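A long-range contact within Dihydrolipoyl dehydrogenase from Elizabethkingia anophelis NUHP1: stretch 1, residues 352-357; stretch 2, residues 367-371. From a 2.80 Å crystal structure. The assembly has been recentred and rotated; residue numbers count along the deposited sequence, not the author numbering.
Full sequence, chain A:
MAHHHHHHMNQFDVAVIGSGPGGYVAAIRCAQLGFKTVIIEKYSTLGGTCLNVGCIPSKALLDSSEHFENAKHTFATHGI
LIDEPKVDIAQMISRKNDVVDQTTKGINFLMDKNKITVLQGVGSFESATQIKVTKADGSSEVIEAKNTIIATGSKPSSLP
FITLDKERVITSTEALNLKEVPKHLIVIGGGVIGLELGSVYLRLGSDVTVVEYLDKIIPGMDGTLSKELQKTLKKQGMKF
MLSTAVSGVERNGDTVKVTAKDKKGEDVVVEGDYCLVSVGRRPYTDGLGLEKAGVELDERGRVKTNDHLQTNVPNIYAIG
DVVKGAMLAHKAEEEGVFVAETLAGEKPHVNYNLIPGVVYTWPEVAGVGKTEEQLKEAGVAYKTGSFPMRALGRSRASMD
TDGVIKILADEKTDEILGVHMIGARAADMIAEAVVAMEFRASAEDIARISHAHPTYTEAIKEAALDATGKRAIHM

Stretch 1 352-357: YNLIPG
Stretch 2 (367-371) GVGKT

The contact between residues 352-357 and 367-371 of this dihydrolipoyl dehydrogenase is a short antiparallel backbone pairing, closed at one end by a two-hydrogen-bond β bridge and continued by packing around Val368 and by a weak hydrogen bond and close contacts at Asn353. It illustrates how a bridge between two strand residues can be followed by looser contacts where one chain leaves strand geometry.

The two segments run in nearly opposite directions, 155° apart end to end. Gly357 and Gly367 form a hydrogen-bonded antiparallel pair with Gly357 CA and Gly367 CA 5.4 Å apart: Gly357 N donates to Gly367 O at 2.9 Å and a nearly straight 168°, and Gly367 N returns a bond to Gly357 O at 3.0 Å and 156°. Both residues are extended (phi/psi -119/135 and -143/150), which lets each present N-H and C=O to the same partner. Gly367 O also receives a CA-H...O contact from Pro356 CA at 3.3 Å.

Beyond this bridge, the first stretch departs from strand geometry. Tyr352 and Asn353 form a 3-10 segment (-70/-21 and -69/-19), Leu354 follows at -109/24, and a weak hydrogen bond from Ile355 N to Tyr352 O, 3.4 Å, spans the turn. Ile355 (-94/116) and Pro356 (-77/154) then extend the chain toward the bridge.

Val368 (-146/148, chi1 p) fills the space beside this turn. Its CG2 lies 3.8 Å from Leu354 C and 4.2 Å from Pro356 N, so much of its packing is against main chain. Side-chain contacts are looser: Leu354 CD2 (chi1 m, chi2 t) approaches Val368 CG2 at 4.5 Å, although the CA-to-CB bond of Leu354 points away, and Pro356 CB, on a C-gamma endo ring, sits 4.3 Å from Val368 CB. The CA-to-CB bond of Ile355 (m, t) points away.

At the far end, Gly369 N gives Asn353 O a weak hydrogen bond of 3.2 Å, bent to 127°, while Gly369 CA makes a CA-H...O contact with the same Asn353 O at 3.4 Å. Gly369 adopts 90/-156, where a CB would be jammed against the preceding carbonyl oxygen; the backbone itself calls for glycine. Lys370 (-82/146; m, m, t, t) then brings its CE to 3.3 Å from Asn353 OD1, with Asn353 at chi1 t and chi2 44°. Tyr352 and Thr371 do not touch the other stretch: Tyr352 (chi1 m, chi2 -86°) is exposed, while Thr371 (-85/164, chi1 p) caps the helix that follows. The whole contact buries just 325 Å².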

# COMPACT_ATOMS: atom_id res chain seq x y z
N TYR A 352 21.69 -5.82 -6.29
CA TYR A 352 21.63 -5.44 -4.89
C TYR A 352 21.26 -3.97 -4.70
O TYR A 352 20.73 -3.60 -3.65
CB TYR A 352 22.98 -5.75 -4.22
CG TYR A 352 23.21 -7.24 -3.99
CD1 TYR A 352 22.73 -7.87 -2.85
CD2 TYR A 352 23.87 -8.01 -4.94
CE1 TYR A 352 22.93 -9.23 -2.64
CE2 TYR A 352 24.07 -9.37 -4.75
CZ TYR A 352 23.60 -9.97 -3.60
OH TYR A 352 23.80 -11.33 -3.41
N ASN A 353 21.46 -3.14 -5.73
CA ASN A 353 21.03 -1.75 -5.64
C ASN A 353 19.51 -1.62 -5.64
O ASN A 353 18.99 -0.59 -5.18
CB ASN A 353 21.62 -0.94 -6.79
CG ASN A 353 21.53 0.56 -6.56
OD1 ASN A 353 21.81 1.04 -5.47
ND2 ASN A 353 21.13 1.30 -7.59
N LEU A 354 18.79 -2.65 -6.09
CA LEU A 354 17.34 -2.61 -6.21
C LEU A 354 16.64 -3.49 -5.18
O LEU A 354 15.50 -3.90 -5.39
CB LEU A 354 16.90 -3.01 -7.62
CG LEU A 354 17.43 -2.10 -8.72
CD1 LEU A 354 16.79 -2.43 -10.04
CD2 LEU A 354 17.19 -0.63 -8.35
N ILE A 355 17.31 -3.76 -4.06
CA ILE A 355 16.70 -4.46 -2.93
C ILE A 355 16.18 -3.40 -1.96
O ILE A 355 16.99 -2.65 -1.40
CB ILE A 355 17.70 -5.39 -2.24
CG1 ILE A 355 18.16 -6.47 -3.21
CG2 ILE A 355 17.08 -6.01 -0.99
CD1 ILE A 355 19.23 -7.36 -2.66
N PRO A 356 14.88 -3.31 -1.73
CA PRO A 356 14.36 -2.24 -0.87
C PRO A 356 14.60 -2.54 0.61
O PRO A 356 14.72 -3.69 1.03
CB PRO A 356 12.87 -2.23 -1.19
CG PRO A 356 12.57 -3.69 -1.53
CD PRO A 356 13.81 -4.18 -2.26
N GLY A 357 14.67 -1.46 1.39
CA GLY A 357 14.73 -1.58 2.83
C GLY A 357 13.54 -0.89 3.47
O GLY A 357 13.20 0.23 3.08
N GLY A 367 13.09 2.66 1.37
CA GLY A 367 14.00 3.24 0.41
C GLY A 367 14.53 2.18 -0.53
O GLY A 367 14.66 1.01 -0.17
N VAL A 368 14.83 2.62 -1.76
CA VAL A 368 15.47 1.76 -2.75
C VAL A 368 16.37 2.64 -3.60
O VAL A 368 16.11 3.83 -3.79
CB VAL A 368 14.45 0.98 -3.61
CG1 VAL A 368 13.68 1.90 -4.53
CG2 VAL A 368 15.14 -0.12 -4.40
N GLY A 369 17.48 2.05 -4.06
CA GLY A 369 18.42 2.76 -4.90
C GLY A 369 19.49 3.47 -4.10
O GLY A 369 19.80 3.13 -2.95
N LYS A 370 20.06 4.50 -4.72
CA LYS A 370 21.10 5.29 -4.10
C LYS A 370 20.52 6.34 -3.17
O LYS A 370 19.43 6.87 -3.39
CB LYS A 370 21.97 5.95 -5.17
CG LYS A 370 22.67 4.97 -6.09
CD LYS A 370 23.62 4.04 -5.32
CE LYS A 370 24.34 3.08 -6.26
NZ LYS A 370 25.43 2.32 -5.60
N THR A 371 21.24 6.61 -2.08
CA THR A 371 20.90 7.76 -1.26
C THR A 371 21.54 9.01 -1.84
O THR A 371 22.45 8.94 -2.68
CB THR A 371 21.37 7.57 0.19
OG1 THR A 371 22.80 7.58 0.24
CG2 THR A 371 20.84 6.26 0.76